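Local coordinates for probable transcriptional repressor protein (Mycobacterium tuberculosis, PDB 4FX0) that probably binds DNA as a redox-sensing transcription factor of the MarR family, likely repressing its target genes through a winged helix-turn-helix domain, at residues Ile51-Thr54 and Met55-Ala59. Residues are numbered along the deposited sequence; the frame is centred on the assembly and turned at random.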
ATOM      1  N   ILE B  51      -4.909  10.240  23.489  1.00 86.05           N
ATOM      2  CA  ILE B  51      -4.268  11.343  22.778  1.00 82.66           C
ATOM      3  C   ILE B  51      -5.207  12.013  21.786  1.00 64.74           C
ATOM      4  O   ILE B  51      -6.138  11.391  21.273  1.00 48.91           O
ATOM      5  CB  ILE B  51      -3.028  10.871  22.000  1.00 78.72           C
ATOM      6  CG1 ILE B  51      -3.437   9.907  20.887  1.00 68.97           C
ATOM      7  CG2 ILE B  51      -2.026  10.220  22.931  1.00 97.61           C
ATOM      8  CD1 ILE B  51      -2.270   9.347  20.113  1.00 77.19           C
ATOM      9  N   ASP B  52      -4.943  13.285  21.513  1.00 63.56           N
ATOM     10  CA  ASP B  52      -5.695  14.028  20.513  1.00 72.84           C
ATOM     11  C   ASP B  52      -4.946  14.018  19.186  1.00 65.24           C
ATOM     12  O   ASP B  52      -3.785  14.421  19.118  1.00 60.83           O
ATOM     13  CB  ASP B  52      -5.926  15.467  20.974  1.00 84.16           C
ATOM     14  CG  ASP B  52      -6.801  15.551  22.209  1.00 88.49           C
ATOM     15  OD1 ASP B  52      -6.694  14.661  23.077  1.00 79.90           O
ATOM     16  OD2 ASP B  52      -7.598  16.508  22.307  1.00 89.56           O
ATOM     17  N   LEU B  53      -5.611  13.553  18.134  1.00 57.77           N
ATOM     18  CA  LEU B  53      -4.993  13.478  16.817  1.00 63.30           C
ATOM     19  C   LEU B  53      -5.981  13.767  15.697  1.00 66.60           C
ATOM     20  O   LEU B  53      -7.151  13.390  15.772  1.00 54.41           O
ATOM     21  CB  LEU B  53      -4.375  12.097  16.587  1.00 55.77           C
ATOM     22  CG  LEU B  53      -3.102  11.727  17.345  1.00 48.37           C
ATOM     23  CD1 LEU B  53      -2.635  10.353  16.901  1.00 54.86           C
ATOM     24  CD2 LEU B  53      -2.015  12.763  17.114  1.00 56.64           C
ATOM     25  N   THR B  54      -5.499  14.433  14.654  1.00 80.32           N
ATOM     26  CA  THR B  54      -6.288  14.629  13.450  1.00 81.72           C
ATOM     27  C   THR B  54      -6.392  13.295  12.724  1.00 69.51           C
ATOM     28  O   THR B  54      -5.491  12.461  12.818  1.00 77.30           O
ATOM     29  CB  THR B  54      -5.636  15.666  12.517  1.00 88.49           C
ATOM     30  OG1 THR B  54      -5.406  16.883  13.237  1.00 96.16           O
ATOM     31  CG2 THR B  54      -6.531  15.950  11.319  1.00100.00           C
ATOM     32  N   MET B  55      -7.491  13.087  12.009  1.00 55.82           N
ATOM     33  CA  MET B  55      -7.668  11.861  11.242  1.00 53.64           C
ATOM     34  C   MET B  55      -6.629  11.756  10.130  1.00 68.88           C
ATOM     35  O   MET B  55      -6.148  10.668   9.820  1.00 73.35           O
ATOM     36  CB  MET B  55      -9.077  11.789  10.655  1.00 64.32           C
ATOM     37  CG  MET B  55     -10.185  11.670  11.691  1.00 76.45           C
ATOM     38  SD  MET B  55     -10.259  10.049  12.486  1.00 70.88           S
ATOM     39  CE  MET B  55      -9.001  10.207  13.751  1.00 52.89           C
ATOM     40  N   SER B  56      -6.286  12.891   9.533  1.00 77.96           N
ATOM     41  CA  SER B  56      -5.260  12.919   8.498  1.00 76.90           C
ATOM     42  C   SER B  56      -3.881  12.688   9.107  1.00 67.74           C
ATOM     43  O   SER B  56      -3.036  12.013   8.518  1.00 81.31           O
ATOM     44  CB  SER B  56      -5.296  14.243   7.730  1.00 81.24           C
ATOM     45  OG  SER B  56      -5.165  15.350   8.604  1.00 86.88           O
ATOM     46  N   GLU B  57      -3.662  13.251  10.291  1.00 56.55           N
ATOM     47  CA  GLU B  57      -2.401  13.081  11.006  1.00 60.80           C
ATOM     48  C   GLU B  57      -2.183  11.612  11.352  1.00 72.19           C
ATOM     49  O   GLU B  57      -1.052  11.123  11.364  1.00 67.22           O
ATOM     50  CB  GLU B  57      -2.392  13.931  12.278  1.00 67.71           C
ATOM     51  CG  GLU B  57      -1.093  13.868  13.068  1.00 83.96           C
ATOM     52  CD  GLU B  57       0.063  14.538  12.351  1.00107.79           C
ATOM     53  OE1 GLU B  57      -0.189  15.341  11.428  1.00112.67           O
ATOM     54  OE2 GLU B  57       1.227  14.260  12.712  1.00111.43           O
ATOM     55  N   LEU B  58      -3.281  10.914  11.630  1.00 70.31           N
ATOM     56  CA  LEU B  58      -3.241   9.492  11.950  1.00 59.57           C
ATOM     57  C   LEU B  58      -3.159   8.641  10.687  1.00 73.28           C
ATOM     58  O   LEU B  58      -2.303   7.763  10.574  1.00 87.26           O
ATOM     59  CB  LEU B  58      -4.480   9.101  12.758  1.00 54.70           C
ATOM     60  CG  LEU B  58      -4.603   7.626  13.142  1.00 55.85           C
ATOM     61  CD1 LEU B  58      -3.430   7.204  14.009  1.00 60.04           C
ATOM     62  CD2 LEU B  58      -5.922   7.364  13.855  1.00 42.90           C
ATOM     63  N   ALA B  59      -4.058   8.903   9.742  1.00 71.18           N
ATOM     64  CA  ALA B  59      -4.101   8.160   8.487  1.00 59.68           C
ATOM     65  C   ALA B  59      -2.736   8.150   7.809  1.00 66.41           C
ATOM     66  O   ALA B  59      -2.300   7.127   7.279  1.00 67.38           O
ATOM     67  CB  ALA B  59      -5.152   8.749   7.558  1.00 50.33           C
TER
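Thr54 meets the first turn of helix 55-62 with both its carbonyl and its side chain. Its carbonyl O accepts a hydrogen bond from Leu58 N (2.9 Å), the first i to i+4 bond of the helix, with an N-H...O angle of 143° and the donor tilted 27° from the carbonyl plane. Thr54 thus occupies the N-cap position, although its side chain makes no capping bond. The torsion about CA-CB explains this: with chi1 at -54°, OG1 lies beside the residue's own backbone N, while the methyl CG2, anti to that N, lies against the first turn. The beta-branch of threonine is therefore used for packing, its CB resting 3.7 Å from Glu57 CB.

Leu53, from the short strand that leads into the turn, has its CB directed toward the helix, and its two methyls divide between neighbouring residues. One methyl, CD1, meets Leu58 CD1 at 4.3 Å, while the other, CD2, lies 4.3 Å from the aliphatic CG of Glu57. Glutamate suits this surface position because its CG can lie against the leucine and its CB against Thr54 while the carboxylate leads away. Leu58 is buried and continues the apolar contact to Val41 of helix 33-45 and Leu69 of helix 66-78; Met55 reaches Thr70 and Leu73 of the latter.

Strand and helix axes lie at 96°, so the chain turns sharply at Thr54 as it passes from the sheet of the winged helix-turn-helix domain into its first HTH helix. The Leu58 to Thr54 backbone bond starts the helix, and apolar contacts of Thr54 and Leu53, rather than polar side-chain bonds, tie it to the strand.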